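Local structure of NeuRonal IgCAM-5 (Caenorhabditis elegans, 6ON6) at residues 7-12 with 27-32. The protein is a neuronal cell-surface receptor of the immunoglobulin superfamily whose first immunoglobulin domain, the part described here, forms homodimers, consistent with a role in cell adhesion and neural wiring. Residues are numbered along the deposited sequence; the frame is centred on the assembly and turned at random.
Sequences TIQQPS and TCIVND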
ATOM      1  N   THR A   7      17.437  -6.650   4.263  1.00 31.69           N
ATOM      2  CA  THR A   7      17.146  -6.519   5.677  1.00 36.00           C
ATOM      3  C   THR A   7      17.001  -5.032   5.983  1.00 33.08           C
ATOM      4  O   THR A   7      17.533  -4.175   5.279  1.00 35.37           O
ATOM      5  CB  THR A   7      18.250  -7.188   6.544  1.00 39.39           C
ATOM      6  OG1 THR A   7      19.525  -6.677   6.140  1.00 41.01           O
ATOM      7  CG2 THR A   7      18.203  -8.722   6.411  1.00 39.66           C
ATOM      8  N   ILE A   8      16.337  -4.742   7.077  1.00 34.95           N
ATOM      9  CA  ILE A   8      16.136  -3.352   7.461  1.00 33.82           C
ATOM     10  C   ILE A   8      17.029  -3.043   8.654  1.00 33.67           C
ATOM     11  O   ILE A   8      16.939  -3.703   9.703  1.00 34.48           O
ATOM     12  CB  ILE A   8      14.660  -3.041   7.717  1.00 36.75           C
ATOM     13  CG1 ILE A   8      13.880  -3.118   6.393  1.00 37.93           C
ATOM     14  CG2 ILE A   8      14.537  -1.672   8.314  1.00 34.86           C
ATOM     15  CD1 ILE A   8      12.360  -3.088   6.538  1.00 40.90           C
ATOM     16  N   GLN A   9      17.955  -2.106   8.455  1.00 31.46           N
ATOM     17  CA  GLN A   9      18.944  -1.807   9.474  1.00 30.44           C
ATOM     18  C   GLN A   9      18.279  -1.108  10.634  1.00 31.87           C
ATOM     19  O   GLN A   9      17.385  -0.276  10.430  1.00 35.59           O
ATOM     20  CB  GLN A   9      19.960  -0.858   8.873  1.00 33.49           C
ATOM     21  CG  GLN A   9      20.973  -0.343   9.873  1.00 32.87           C
ATOM     22  CD  GLN A   9      22.166   0.216   9.172  1.00 35.59           C
ATOM     23  OE1 GLN A   9      22.683  -0.393   8.246  1.00 36.39           O
ATOM     24  NE2 GLN A   9      22.566   1.409   9.549  1.00 42.04           N
ATOM     25  N   GLN A  10      18.686  -1.362  11.791  1.00 30.51           N
ATOM     26  CA  GLN A  10      18.074  -0.705  12.922  1.00 31.51           C
ATOM     27  C   GLN A  10      19.011   0.315  13.549  1.00 29.31           C
ATOM     28  O   GLN A  10      20.209   0.056  13.668  1.00 31.72           O
ATOM     29  CB  GLN A  10      17.651  -1.718  13.982  1.00 38.08           C
ATOM     30  CG  GLN A  10      16.497  -2.587  13.539  1.00 42.51           C
ATOM     31  CD  GLN A  10      15.212  -1.791  13.231  1.00 44.94           C
ATOM     32  OE1 GLN A  10      14.988  -0.693  13.757  1.00 43.95           O
ATOM     33  NE2 GLN A  10      14.365  -2.349  12.366  1.00 47.98           N
ATOM     34  N   PRO A  11      18.506   1.473  13.999  1.00 30.88           N
ATOM     35  CA  PRO A  11      17.094   1.852  14.031  1.00 30.84           C
ATOM     36  C   PRO A  11      16.569   2.323  12.676  1.00 30.52           C
ATOM     37  O   PRO A  11      17.232   3.083  11.972  1.00 35.69           O
ATOM     38  CB  PRO A  11      17.085   3.035  15.001  1.00 33.74           C
ATOM     39  CG  PRO A  11      18.415   3.644  14.862  1.00 35.42           C
ATOM     40  CD  PRO A  11      19.354   2.490  14.627  1.00 33.67           C
ATOM     41  N   SER A  12      15.390   1.832  12.316  1.00 28.11           N
ATOM     42  CA  SER A  12      14.607   2.289  11.172  1.00 27.07           C
ATOM     43  C   SER A  12      13.175   2.455  11.654  1.00 23.67           C
ATOM     44  O   SER A  12      12.747   1.768  12.575  1.00 26.52           O
ATOM     45  CB  SER A  12      14.589   1.317   9.966  1.00 26.85           C
ATOM     46  OG  SER A  12      15.757   1.425   9.143  1.00 29.25           O
ATOM     47  N   THR A  27      12.506   7.070   8.615  1.00 20.86           N
ATOM     48  CA  THR A  27      13.593   6.589   7.752  1.00 22.96           C
ATOM     49  C   THR A  27      13.662   5.063   7.740  1.00 23.20           C
ATOM     50  O   THR A  27      13.664   4.420   8.800  1.00 24.88           O
ATOM     51  CB  THR A  27      14.946   7.165   8.192  1.00 23.48           C
ATOM     52  OG1 THR A  27      14.872   8.593   8.195  1.00 25.40           O
ATOM     53  CG2 THR A  27      16.108   6.685   7.244  1.00 27.49           C
ATOM     54  N   CYS A  28      13.685   4.494   6.548  1.00 23.50           N
ATOM     55  CA  CYS A  28      13.844   3.059   6.351  1.00 24.92           C
ATOM     56  C   CYS A  28      15.195   2.835   5.686  1.00 23.99           C
ATOM     57  O   CYS A  28      15.400   3.250   4.538  1.00 27.81           O
ATOM     58  CB  CYS A  28      12.735   2.588   5.432  1.00 28.13           C
ATOM     59  SG  CYS A  28      12.602   0.822   5.213  1.00 31.88           S
ATOM     60  N   ILE A  29      16.109   2.172   6.387  1.00 24.49           N
ATOM     61  CA  ILE A  29      17.449   1.940   5.866  1.00 25.02           C
ATOM     62  C   ILE A  29      17.529   0.474   5.471  1.00 29.16           C
ATOM     63  O   ILE A  29      17.279  -0.413   6.293  1.00 31.20           O
ATOM     64  CB  ILE A  29      18.523   2.290   6.907  1.00 28.21           C
ATOM     65  CG1 ILE A  29      18.376   3.775   7.322  1.00 32.72           C
ATOM     66  CG2 ILE A  29      19.923   1.981   6.327  1.00 30.91           C
ATOM     67  CD1 ILE A  29      19.311   4.261   8.428  1.00 39.68           C
ATOM     68  N   VAL A  30      17.721   0.220   4.192  1.00 30.42           N
ATOM     69  CA  VAL A  30      17.606  -1.135   3.696  1.00 30.94           C
ATOM     70  C   VAL A  30      18.973  -1.589   3.252  1.00 28.13           C
ATOM     71  O   VAL A  30      19.581  -0.969   2.369  1.00 33.82           O
ATOM     72  CB  VAL A  30      16.605  -1.258   2.548  1.00 33.85           C
ATOM     73  CG1 VAL A  30      16.473  -2.758   2.233  1.00 39.41           C
ATOM     74  CG2 VAL A  30      15.265  -0.598   2.891  1.00 34.27           C
ATOM     75  N   ASN A  31      19.443  -2.695   3.844  1.00 32.56           N
ATOM     76  CA  ASN A  31      20.671  -3.356   3.431  1.00 32.42           C
ATOM     77  C   ASN A  31      20.298  -4.454   2.450  1.00 34.90           C
ATOM     78  O   ASN A  31      19.275  -5.136   2.617  1.00 38.22           O
ATOM     79  CB  ASN A  31      21.412  -3.934   4.643  1.00 32.38           C
ATOM     80  CG  ASN A  31      21.969  -2.843   5.531  1.00 29.65           C
ATOM     81  OD1 ASN A  31      22.313  -1.763   5.044  1.00 37.19           O
ATOM     82  ND2 ASN A  31      21.987  -3.080   6.834  1.00 33.33           N
ATOM     83  N   ASP A  32      21.137  -4.611   1.417  1.00 35.50           N
ATOM     84  CA  ASP A  32      20.985  -5.682   0.428  1.00 37.32           C
ATOM     85  C   ASP A  32      19.628  -5.646  -0.288  1.00 36.81           C
ATOM     86  O   ASP A  32      18.972  -6.669  -0.485  1.00 41.02           O
ATOM     87  CB  ASP A  32      21.283  -7.048   1.054  1.00 36.73           C
ATOM     88  CG  ASP A  32      22.676  -7.098   1.665  1.00 39.30           C
ATOM     89  OD1 ASP A  32      23.647  -6.821   0.934  1.00 41.69           O
ATOM     90  OD2 ASP A  32      22.780  -7.358   2.879  1.00 40.19           O
TER
HETATM   91  O   HOH W   1      20.901  -5.637   8.206  1.00 25.85           O
HETATM   92  O   HOH W   2      20.797  -8.186   4.455  1.00 34.49           O
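Ser-12 OG stands anti to its own carbonyl carbon, beside the backbone N (chi1 -81°), where it faces the backbone N of Ile-29, while Gln-9 sends CG anti to its backbone N (chi1 174°) and runs on extended beyond CG, bringing OE1 to the side-chain amide of Asn-31. The serine hydroxyl joins the two segments: it accepts the N-H of Ile-29 (Ile-29 N to Ser-12 OG 2.9 Å, nearly straight at 166°) and donates to the carbonyl of Gln-9 (Ser-12 OG to Gln-9 O 2.7 Å), closing the loop that carries the cis peptide bond before Pro-11. An alanine in place of this serine, which lacks OG, would probably leave the Ile-29 N-H and the Gln-9 carbonyl without their shared partner and the turn without this cross-link. Further along, Asn-31 ND2 donates to a lone pair of Gln-9 OE1 at 3.1 Å; the acceptor lies close to the Asn-31 amide plane, although the two amides are turned 49° apart. The Gln-9 side chain crosses that of Ile-29 obliquely, Gln-9 CB to Ile-29 CG2 at 3.8 Å. Thr-7 and Asn-31 form an antiparallel hydrogen-bonded pair, with Thr-7 N to Asn-31 O at 2.9 Å and Asn-31 N to Thr-7 O at 2.8 Å. One water links Thr-7 OG1 to Asn-31 ND2, and another links the same hydroxyl to Asp-32 OD2. Ile-8 and Val-30, the adjoining non-hydrogen-bonded pair, face the interior, where both touch Ile-95; Ile-8 CD1 also reaches Cys-28 SG at 4.1 Å, beside the disulfide to Cys-93. Gln-9 N to Ile-29 O continues the backbone pairing before the chain turns away toward strand 16-19 in the other sheet. A short edge strand paired with the cysteine-bearing strand, then a cis-proline kink across to the opposite sheet, is the A-to-A' strand switch beside strand B of an immunoglobulin beta sandwich.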